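Local coordinates for protein DELTA1-pyrroline-2-carboxylate reductase (Thermococcus litoralis DSM 5473, PDB 6T3E) that catalyses the reduction of Delta1-pyrroline-2-carboxylate to L-proline with NADH, a step linked to L-hydroxyproline metabolism, at residues 37-42 with 135-140; 98-101 with 105-108; 222-225 with 229-232. All blocks are in the same frame, centred on the assembly; numbering follows the deposited sequence.

In the fold
All three contacts touch the NADH, mainly at its nicotinamide, its pyrophosphate and its adenosine end respectively. Interaction 1 is buried helix-on-helix packing, made by a methionine and a valine on an alanine and the bare backbone beside it; the cofactor meets only the far face of one of its helices. Interaction 2, nearer the surface and at the subunit interface, is a loop closed by a side-chain amide, with a serine turned to the pyrophosphate. Interaction 3 is buried again, two loop pieces of the parallel-sheet half held by two methyl pairs, one of them against the adenine. Segments 98-101 and 105-108 lie, along the chain, inside the loop that interaction 1 closes, whereas interaction 3 follows later.

Interaction 1. Residues 37-42 with 135-140; sequences ISMKEV and TGAASG. With NAI (1,4-dihydronicotinamide adenine dinucleotide), chain F.
M39 leaves its helix obliquely to A137, with CG trans to its own amide nitrogen (chi1 -174°), and the folds at the next two bonds (chi2 59°, chi3 81°) bring the sulfur in against helix 128-146. There SD lies alongside the backbone, 3.6 Å from A137 N, and meets the methyl A137 CB at 3.7 Å. Methionine suits this place because its chain can bend to follow the surface of a helix, and its sulfur packs readily on apolar carbon. G136 presents bare backbone to it, with M39 SD 4.2 Å from G136 C. One turn of helix further on, V42 points toward helix 128-146, and its CG1 branch rests on A137 CB at 3.5 Å; the small alanine thus takes both side chains and lets helix 39-54 come close. In this ornithine cyclodeaminase/mu-crystallin family enzyme, helix 128-146 leads from the mixed sheet to the first strand of the parallel, Rossmann-type sheet, so the packing holds helix 39-54 against the connection between the two halves. T135 points away from segment 37-42, and its OG1 and CG2 lie next to the nicotinamide end of the cofactor. T135 OG1 receives a weak hydrogen bond of 3.1 Å from NAI N7N, the nicotinamide amide, while itself bonding to the carbonyl of T131. M39 also packs on T165 and W168 of helix 161-173, and V42 on T330 of helix 324-341.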
loop_
_atom_site.group_PDB
_atom_site.type_symbol
_atom_site.label_atom_id
_atom_site.label_comp_id
_atom_site.label_asym_id
_atom_site.label_seq_id
_atom_site.Cartn_x
_atom_site.Cartn_y
_atom_site.Cartn_z
ATOM N N ILE B 37 14.983 -8.940 -18.018
ATOM C CA ILE B 37 15.959 -8.578 -16.989
ATOM C C ILE B 37 16.845 -9.758 -16.590
ATOM O O ILE B 37 16.394 -10.905 -16.501
ATOM C CB ILE B 37 15.248 -7.995 -15.759
ATOM C CG1 ILE B 37 14.303 -9.027 -15.164
ATOM C CG2 ILE B 37 14.451 -6.790 -16.163
ATOM C CD1 ILE B 37 13.349 -8.452 -14.140
ATOM N N SER B 38 18.112 -9.456 -16.313
ATOM C CA SER B 38 19.126 -10.404 -15.877
ATOM C C SER B 38 19.686 -9.933 -14.543
ATOM O O SER B 38 19.494 -8.782 -14.146
ATOM C CB SER B 38 20.260 -10.522 -16.900
ATOM O OG SER B 38 20.942 -9.278 -17.039
ATOM N N MET B 39 20.391 -10.825 -13.842
ATOM C CA MET B 39 20.815 -10.495 -12.481
ATOM C C MET B 39 21.928 -9.446 -12.453
ATOM O O MET B 39 21.952 -8.596 -11.554
ATOM C CB MET B 39 21.245 -11.771 -11.749
ATOM C CG MET B 39 21.574 -11.617 -10.256
ATOM S SD MET B 39 20.257 -10.990 -9.188
ATOM C CE MET B 39 19.258 -12.441 -8.896
ATOM N N LYS B 40 22.820 -9.450 -13.445
ATOM C CA LYS B 40 23.869 -8.435 -13.488
ATOM C C LYS B 40 23.277 -7.037 -13.592
ATOM O O LYS B 40 23.755 -6.100 -12.938
ATOM C CB LYS B 40 24.812 -8.705 -14.656
ATOM C CG LYS B 40 26.013 -7.795 -14.679
ATOM C CD LYS B 40 26.979 -8.204 -15.779
ATOM C CE LYS B 40 27.760 -7.006 -16.279
ATOM N NZ LYS B 40 27.101 -5.733 -15.879
ATOM N N GLU B 41 22.221 -6.888 -14.396
ATOM C CA GLU B 41 21.519 -5.610 -14.499
ATOM C C GLU B 41 20.866 -5.232 -13.171
ATOM O O GLU B 41 20.957 -4.082 -12.726
ATOM C CB GLU B 41 20.485 -5.677 -15.623
ATOM C CG GLU B 41 21.033 -5.272 -16.976
ATOM C CD GLU B 41 20.069 -5.556 -18.121
ATOM O OE1 GLU B 41 20.298 -5.028 -19.238
ATOM O OE2 GLU B 41 19.089 -6.312 -17.906
ATOM N N VAL B 42 20.189 -6.195 -12.530
ATOM C CA VAL B 42 19.457 -5.921 -11.295
ATOM C C VAL B 42 20.418 -5.565 -10.175
ATOM O O VAL B 42 20.109 -4.716 -9.326
ATOM C CB VAL B 42 18.574 -7.124 -10.907
ATOM C CG1 VAL B 42 17.670 -6.773 -9.732
ATOM C CG2 VAL B 42 17.719 -7.545 -12.078
ATOM N N THR B 135 15.683 -9.436 -4.530
ATOM C CA THR B 135 16.200 -9.938 -3.261
ATOM C C THR B 135 17.592 -10.532 -3.422
ATOM O O THR B 135 18.486 -10.260 -2.615
ATOM C CB THR B 135 15.246 -10.981 -2.691
ATOM O OG1 THR B 135 13.971 -10.378 -2.440
ATOM C CG2 THR B 135 15.802 -11.568 -1.402
ATOM N N GLY B 136 17.794 -11.346 -4.459
ATOM C CA GLY B 136 19.124 -11.867 -4.725
ATOM C C GLY B 136 20.124 -10.767 -5.029
ATOM O O GLY B 136 21.257 -10.791 -4.542
ATOM N N ALA B 137 19.712 -9.780 -5.830
ATOM C CA ALA B 137 20.612 -8.691 -6.194
ATOM C C ALA B 137 20.977 -7.843 -4.988
ATOM O O ALA B 137 22.122 -7.386 -4.872
ATOM C CB ALA B 137 19.980 -7.821 -7.278
ATOM N N ALA B 138 20.017 -7.614 -4.085
ATOM C CA ALA B 138 20.319 -6.853 -2.875
ATOM C C ALA B 138 21.420 -7.530 -2.071
ATOM O O ALA B 138 22.359 -6.872 -1.606
ATOM C CB ALA B 138 19.059 -6.674 -2.029
ATOM N N SER B 139 21.344 -8.850 -1.926
ATOM C CA SER B 139 22.438 -9.572 -1.289
ATOM C C SER B 139 23.671 -9.600 -2.178
ATOM O O SER B 139 24.792 -9.737 -1.673
ATOM C CB SER B 139 21.999 -10.994 -0.911
ATOM O OG SER B 139 20.784 -10.986 -0.167
ATOM N N GLY B 140 23.489 -9.492 -3.498
ATOM C CA GLY B 140 24.643 -9.453 -4.383
ATOM C C GLY B 140 25.514 -8.227 -4.165
ATOM O O GLY B 140 26.741 -8.333 -4.084
HETATM P PA NAI F . 10.052 -21.191 -0.134
HETATM O O1A NAI F . 8.932 -21.814 0.659
HETATM O O2A NAI F . 9.807 -21.391 -1.617
HETATM O O5B NAI F . 11.532 -21.755 0.312
HETATM C C5B NAI F . 11.723 -21.852 1.719
HETATM C C4B NAI F . 12.725 -23.052 2.016
HETATM O O4B NAI F . 13.069 -23.053 3.261
HETATM C C3B NAI F . 11.996 -24.394 1.772
HETATM O O3B NAI F . 12.676 -25.094 0.832
HETATM C C2B NAI F . 12.009 -25.077 3.155
HETATM O O2B NAI F . 12.039 -26.582 3.011
HETATM C C1B NAI F . 13.104 -24.615 3.691
HETATM N N9A NAI F . 13.109 -24.732 5.124
HETATM C C8A NAI F . 12.102 -24.310 5.894
HETATM N N7A NAI F . 12.427 -24.569 7.156
HETATM C C5A NAI F . 13.639 -25.149 7.167
HETATM C C6A NAI F . 14.410 -25.602 8.210
HETATM N N6A NAI F . 14.201 -25.624 9.646
HETATM N N1A NAI F . 15.599 -26.153 7.973
HETATM C C2A NAI F . 16.042 -26.248 6.696
HETATM N N3A NAI F . 15.282 -25.798 5.667
HETATM C C4A NAI F . 14.066 -25.250 5.919
HETATM O O3 NAI F . 10.029 -19.572 0.252
HETATM P PN NAI F . 11.134 -18.474 -0.338
HETATM O O1N NAI F . 10.389 -17.714 -1.418
HETATM O O2N NAI F . 12.371 -19.160 -0.846
HETATM O O5D NAI F . 11.560 -17.462 0.859
HETATM C C5D NAI F . 12.594 -17.855 1.684
HETATM C C4D NAI F . 12.667 -16.864 2.876
HETATM O O4D NAI F . 13.042 -15.661 2.487
HETATM C C3D NAI F . 11.272 -16.688 3.494
HETATM O O3D NAI F . 11.394 -16.644 4.869
HETATM C C2D NAI F . 10.794 -15.316 2.998
HETATM O O2D NAI F . 9.752 -14.778 3.979
HETATM C C1D NAI F . 11.904 -14.625 2.977
HETATM N N1N NAI F . 11.818 -13.528 1.999
HETATM C C2N NAI F . 12.367 -12.218 2.296
HETATM C C3N NAI F . 12.704 -11.241 1.135
HETATM C C7N NAI F . 13.844 -10.226 1.423
HETATM O O7N NAI F . 14.405 -10.311 2.452
HETATM N N7N NAI F . 14.204 -9.193 0.425
HETATM C C4N NAI F . 12.454 -11.642 -0.304
HETATM C C5N NAI F . 11.415 -12.762 -0.455
HETATM C C6N NAI F . 11.178 -13.735 0.713
#

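Interaction 2. Residues 98-101 with 105-108; sequences ENTK and PSVL. With NAI (1,4-dihydronicotinamide adenine dinucleotide), chain F.
N99 and P105 are joined by the hydrogen bond that closes this loop: N99 ND2 donates to P105 O over 3.1 Å, with an N-H...O angle of 154°. The acceptor lies close to the plane of the N99 amide, while the donor is tilted 22° from the carbonyl plane of P105. Asparagine suits the place because its amide nitrogen has two N-H groups and bonds to T118 O of the second subunit as well. The other side-chain bond goes to the cofactor: S106 OG donates to NAI O1A over 2.7 Å, its hydroxyl placed beside its own backbone N (chi1 -63°), a small group that fits close to the pyrophosphate. Packing fills in the rest. T100 CG2 sits 3.4 Å from S106 OG, its methyl next to the serine hydroxyl, and N99 CB rests on S106 CA at 4.1 Å. V107 turns the other way, its CG2 4.0 Å from the nicotinamide carbon NAI C6N. The loop joins antiparallel strands 87-95 and 107-114 of the mixed sheet, and V107 and L108 begin the second of them; there L108 pairs with S94 and also packs on A120 of the second subunit.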
loop_
_atom_site.group_PDB
_atom_site.type_symbol
_atom_site.label_atom_id
_atom_site.label_comp_id
_atom_site.label_asym_id
_atom_site.label_seq_id
_atom_site.Cartn_x
_atom_site.Cartn_y
_atom_site.Cartn_z
ATOM N N GLU B 98 2.593 -22.189 4.349
ATOM C CA GLU B 98 1.970 -23.463 4.008
ATOM C C GLU B 98 1.460 -23.507 2.570
ATOM O O GLU B 98 0.796 -24.477 2.191
ATOM C CB GLU B 98 0.813 -23.762 4.963
ATOM C CG GLU B 98 1.233 -23.954 6.402
ATOM C CD GLU B 98 2.185 -25.131 6.572
ATOM O OE1 GLU B 98 1.740 -26.296 6.397
ATOM O OE2 GLU B 98 3.380 -24.888 6.865
ATOM N N ASN B 99 1.765 -22.493 1.758
ATOM C CA ASN B 99 1.247 -22.466 0.396
ATOM C C ASN B 99 1.831 -23.594 -0.440
ATOM O O ASN B 99 1.145 -24.123 -1.324
ATOM C CB ASN B 99 1.551 -21.114 -0.262
ATOM C CG ASN B 99 0.322 -20.215 -0.395
ATOM O OD1 ASN B 99 -0.763 -20.515 0.109
ATOM N ND2 ASN B 99 0.504 -19.089 -1.073
ATOM N N THR B 100 3.069 -24.008 -0.150
ATOM C CA THR B 100 3.687 -25.075 -0.928
ATOM C C THR B 100 2.898 -26.371 -0.825
ATOM O O THR B 100 2.978 -27.207 -1.732
ATOM C CB THR B 100 5.134 -25.294 -0.472
ATOM O OG1 THR B 100 5.141 -25.845 0.846
ATOM C CG2 THR B 100 5.895 -23.979 -0.449
ATOM N N LYS B 101 2.081 -26.516 0.221
ATOM C CA LYS B 101 1.217 -27.680 0.384
ATOM C C LYS B 101 0.012 -27.655 -0.549
ATOM O O LYS B 101 -0.588 -28.708 -0.789
ATOM C CB LYS B 101 0.749 -27.770 1.844
ATOM C CG LYS B 101 0.626 -29.184 2.402
ATOM C CD LYS B 101 -0.601 -29.347 3.310
ATOM C CE LYS B 101 -0.816 -30.812 3.728
ATOM N NZ LYS B 101 -0.769 -31.753 2.575
ATOM N N PRO B 105 3.424 -21.117 -4.556
ATOM C CA PRO B 105 4.649 -20.608 -3.929
ATOM C C PRO B 105 4.342 -19.899 -2.621
ATOM O O PRO B 105 3.236 -19.393 -2.407
ATOM C CB PRO B 105 5.209 -19.636 -4.974
ATOM C CG PRO B 105 4.506 -19.982 -6.260
ATOM C CD PRO B 105 3.154 -20.466 -5.851
ATOM N N SER B 106 5.331 -19.890 -1.724
ATOM C CA SER B 106 5.132 -19.195 -0.452
ATOM C C SER B 106 4.930 -17.696 -0.671
ATOM O O SER B 106 4.083 -17.066 -0.025
ATOM C CB SER B 106 6.318 -19.448 0.481
ATOM O OG SER B 106 6.428 -20.834 0.801
ATOM N N VAL B 107 5.655 -17.123 -1.620
ATOM C CA VAL B 107 5.676 -15.681 -1.822
ATOM C C VAL B 107 5.052 -15.376 -3.178
ATOM O O VAL B 107 5.481 -15.911 -4.208
ATOM C CB VAL B 107 7.103 -15.122 -1.702
ATOM C CG1 VAL B 107 7.170 -13.706 -2.198
ATOM C CG2 VAL B 107 7.551 -15.192 -0.251
ATOM N N LEU B 108 4.005 -14.557 -3.161
ATOM C CA LEU B 108 3.301 -14.094 -4.346
ATOM C C LEU B 108 3.247 -12.577 -4.303
ATOM O O LEU B 108 2.990 -11.995 -3.245
ATOM C CB LEU B 108 1.873 -14.690 -4.400
ATOM C CG LEU B 108 1.745 -16.224 -4.425
ATOM C CD1 LEU B 108 0.294 -16.682 -4.466
ATOM C CD2 LEU B 108 2.516 -16.786 -5.643
HETATM P PA NAI F . 10.052 -21.191 -0.134
HETATM O O1A NAI F . 8.932 -21.814 0.659
HETATM O O2A NAI F . 9.807 -21.391 -1.617
HETATM O O5B NAI F . 11.532 -21.755 0.312
HETATM C C5B NAI F . 11.723 -21.852 1.719
HETATM C C4B NAI F . 12.725 -23.052 2.016
HETATM O O4B NAI F . 13.069 -23.053 3.261
HETATM C C3B NAI F . 11.996 -24.394 1.772
HETATM O O3B NAI F . 12.676 -25.094 0.832
HETATM C C2B NAI F . 12.009 -25.077 3.155
HETATM O O2B NAI F . 12.039 -26.582 3.011
HETATM C C1B NAI F . 13.104 -24.615 3.691
HETATM N N9A NAI F . 13.109 -24.732 5.124
HETATM C C8A NAI F . 12.102 -24.310 5.894
HETATM N N7A NAI F . 12.427 -24.569 7.156
HETATM C C5A NAI F . 13.639 -25.149 7.167
HETATM C C6A NAI F . 14.410 -25.602 8.210
HETATM N N6A NAI F . 14.201 -25.624 9.646
HETATM N N1A NAI F . 15.599 -26.153 7.973
HETATM C C2A NAI F . 16.042 -26.248 6.696
HETATM N N3A NAI F . 15.282 -25.798 5.667
HETATM C C4A NAI F . 14.066 -25.250 5.919
HETATM O O3 NAI F . 10.029 -19.572 0.252
HETATM P PN NAI F . 11.134 -18.474 -0.338
HETATM O O1N NAI F . 10.389 -17.714 -1.418
HETATM O O2N NAI F . 12.371 -19.160 -0.846
HETATM O O5D NAI F . 11.560 -17.462 0.859
HETATM C C5D NAI F . 12.594 -17.855 1.684
HETATM C C4D NAI F . 12.667 -16.864 2.876
HETATM O O4D NAI F . 13.042 -15.661 2.487
HETATM C C3D NAI F . 11.272 -16.688 3.494
HETATM O O3D NAI F . 11.394 -16.644 4.869
HETATM C C2D NAI F . 10.794 -15.316 2.998
HETATM O O2D NAI F . 9.752 -14.778 3.979
HETATM C C1D NAI F . 11.904 -14.625 2.977
HETATM N N1N NAI F . 11.818 -13.528 1.999
HETATM C C2N NAI F . 12.367 -12.218 2.296
HETATM C C3N NAI F . 12.704 -11.241 1.135
HETATM C C7N NAI F . 13.844 -10.226 1.423
HETATM O O7N NAI F . 14.405 -10.311 2.452
HETATM N N7N NAI F . 14.204 -9.193 0.425
HETATM C C4N NAI F . 12.454 -11.642 -0.304
HETATM C C5N NAI F . 11.415 -12.762 -0.455
HETATM C C6N NAI F . 11.178 -13.735 0.713
#

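Interaction 3. Residues 222-225 with 229-232; sequences VATT and PVVK. With NAI (1,4-dihydronicotinamide adenine dinucleotide), chain F.
T224 O accepts a hydrogen bond from NAI O3D, a hydroxyl of the nicotinamide ribose 2.5 Å away, while the methyl of the same residue meets V230. The T224 amide bonds to the carboxylate of E254, and its OG1 makes a weak hydrogen bond to the carbonyl of I157. At chi1 -66°, T224 CG2 is trans to the backbone N and lies over the face of the adenine, 3.3 Å from NAI C5A. V230 comes in on the same face nearer the amino end, with CG2 3.6 Å from NAI N6A, and the two methyls meet as T224 CG2 and V230 CG2 at 4.2 Å. Threonine suits its position by offering polar and apolar branches at once, and valine by giving the base a compact apolar support. Over the same face, T225 N lies 3.4 Å from NAI C8A. Further from the base, beyond T224 and V230, V222 and V231 reach toward each other tip to tip, CG2 of V222 4.0 Å from CG2 of V231, a purely apolar touch. This is the cofactor-side end of a Rossmann-type parallel sheet: segment 222-225 runs off strand 219-222, V230 and V231 pack on I157 of the adjacent strand 153-157, and the same two valines lean on A210 and T214 of helix 210-215.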
loop_
_atom_site.group_PDB
_atom_site.type_symbol
_atom_site.label_atom_id
_atom_site.label_comp_id
_atom_site.label_asym_id
_atom_site.label_seq_id
_atom_site.Cartn_x
_atom_site.Cartn_y
_atom_site.Cartn_z
ATOM N N VAL B 222 21.187 -18.197 3.735
ATOM C CA VAL B 222 20.079 -18.702 4.537
ATOM C C VAL B 222 18.805 -18.050 4.003
ATOM O O VAL B 222 18.691 -16.815 4.002
ATOM C CB VAL B 222 20.273 -18.417 6.037
ATOM C CG1 VAL B 222 19.398 -19.335 6.853
ATOM C CG2 VAL B 222 21.738 -18.593 6.456
ATOM N N ALA B 223 17.852 -18.887 3.529
ATOM C CA ALA B 223 16.566 -18.483 2.910
ATOM C C ALA B 223 15.502 -19.513 3.311
ATOM O O ALA B 223 14.987 -20.312 2.510
ATOM C CB ALA B 223 16.666 -18.374 1.386
ATOM N N THR B 224 15.142 -19.467 4.582
ATOM C CA THR B 224 14.338 -20.491 5.215
ATOM C C THR B 224 12.933 -19.973 5.510
ATOM O O THR B 224 12.638 -18.784 5.393
ATOM C CB THR B 224 15.109 -20.967 6.449
ATOM O OG1 THR B 224 16.315 -21.620 6.012
ATOM C CG2 THR B 224 14.376 -21.895 7.272
ATOM N N THR B 225 12.035 -20.913 5.797
ATOM C CA THR B 225 10.694 -20.638 6.318
ATOM C C THR B 225 10.592 -20.914 7.822
ATOM O O THR B 225 9.577 -20.582 8.447
ATOM C CB THR B 225 9.685 -21.490 5.517
ATOM O OG1 THR B 225 9.542 -20.938 4.207
ATOM C CG2 THR B 225 8.309 -21.608 6.155
ATOM N N PRO B 229 15.805 -20.960 15.169
ATOM C CA PRO B 229 17.138 -20.952 14.555
ATOM C C PRO B 229 17.521 -22.283 13.924
ATOM O O PRO B 229 17.307 -23.355 14.492
ATOM C CB PRO B 229 18.054 -20.611 15.734
ATOM C CG PRO B 229 17.193 -19.787 16.621
ATOM C CD PRO B 229 15.815 -20.365 16.515
ATOM N N VAL B 230 18.094 -22.187 12.728
ATOM C CA VAL B 230 18.680 -23.323 12.036
ATOM C C VAL B 230 20.197 -23.230 12.007
ATOM O O VAL B 230 20.864 -24.273 11.908
ATOM C CB VAL B 230 18.131 -23.445 10.595
ATOM C CG1 VAL B 230 18.430 -24.813 10.009
ATOM C CG2 VAL B 230 16.644 -23.159 10.553
ATOM N N VAL B 231 20.761 -22.030 12.105
ATOM C CA VAL B 231 22.202 -21.820 12.050
ATOM C C VAL B 231 22.696 -21.526 13.453
ATOM O O VAL B 231 22.292 -20.527 14.060
ATOM C CB VAL B 231 22.566 -20.669 11.099
ATOM C CG1 VAL B 231 24.072 -20.546 10.992
ATOM C CG2 VAL B 231 21.945 -20.906 9.731
ATOM N N LYS B 232 23.598 -22.376 13.950
ATOM C CA LYS B 232 24.239 -22.174 15.240
ATOM C C LYS B 232 25.575 -21.466 15.054
ATOM O O LYS B 232 26.399 -21.870 14.226
ATOM C CB LYS B 232 24.454 -23.513 15.949
ATOM C CG LYS B 232 23.172 -24.231 16.357
ATOM C CD LYS B 232 23.440 -25.330 17.402
ATOM C CE LYS B 232 22.144 -25.881 18.007
ATOM N NZ LYS B 232 21.345 -26.700 17.043
HETATM P PA NAI F . 10.052 -21.191 -0.134
HETATM O O1A NAI F . 8.932 -21.814 0.659
HETATM O O2A NAI F . 9.807 -21.391 -1.617
HETATM O O5B NAI F . 11.532 -21.755 0.312
HETATM C C5B NAI F . 11.723 -21.852 1.719
HETATM C C4B NAI F . 12.725 -23.052 2.016
HETATM O O4B NAI F . 13.069 -23.053 3.261
HETATM C C3B NAI F . 11.996 -24.394 1.772
HETATM O O3B NAI F . 12.676 -25.094 0.832
HETATM C C2B NAI F . 12.009 -25.077 3.155
HETATM O O2B NAI F . 12.039 -26.582 3.011
HETATM C C1B NAI F . 13.104 -24.615 3.691
HETATM N N9A NAI F . 13.109 -24.732 5.124
HETATM C C8A NAI F . 12.102 -24.310 5.894
HETATM N N7A NAI F . 12.427 -24.569 7.156
HETATM C C5A NAI F . 13.639 -25.149 7.167
HETATM C C6A NAI F . 14.410 -25.602 8.210
HETATM N N6A NAI F . 14.201 -25.624 9.646
HETATM N N1A NAI F . 15.599 -26.153 7.973
HETATM C C2A NAI F . 16.042 -26.248 6.696
HETATM N N3A NAI F . 15.282 -25.798 5.667
HETATM C C4A NAI F . 14.066 -25.250 5.919
HETATM O O3 NAI F . 10.029 -19.572 0.252
HETATM P PN NAI F . 11.134 -18.474 -0.338
HETATM O O1N NAI F . 10.389 -17.714 -1.418
HETATM O O2N NAI F . 12.371 -19.160 -0.846
HETATM O O5D NAI F . 11.560 -17.462 0.859
HETATM C C5D NAI F . 12.594 -17.855 1.684
HETATM C C4D NAI F . 12.667 -16.864 2.876
HETATM O O4D NAI F . 13.042 -15.661 2.487
HETATM C C3D NAI F . 11.272 -16.688 3.494
HETATM O O3D NAI F . 11.394 -16.644 4.869
HETATM C C2D NAI F . 10.794 -15.316 2.998
HETATM O O2D NAI F . 9.752 -14.778 3.979
HETATM C C1D NAI F . 11.904 -14.625 2.977
HETATM N N1N NAI F . 11.818 -13.528 1.999
HETATM C C2N NAI F . 12.367 -12.218 2.296
HETATM C C3N NAI F . 12.704 -11.241 1.135
HETATM C C7N NAI F . 13.844 -10.226 1.423
HETATM O O7N NAI F . 14.405 -10.311 2.452
HETATM N N7N NAI F . 14.204 -9.193 0.425
HETATM C C4N NAI F . 12.454 -11.642 -0.304
HETATM C C5N NAI F . 11.415 -12.762 -0.455
HETATM C C6N NAI F . 11.178 -13.735 0.713
#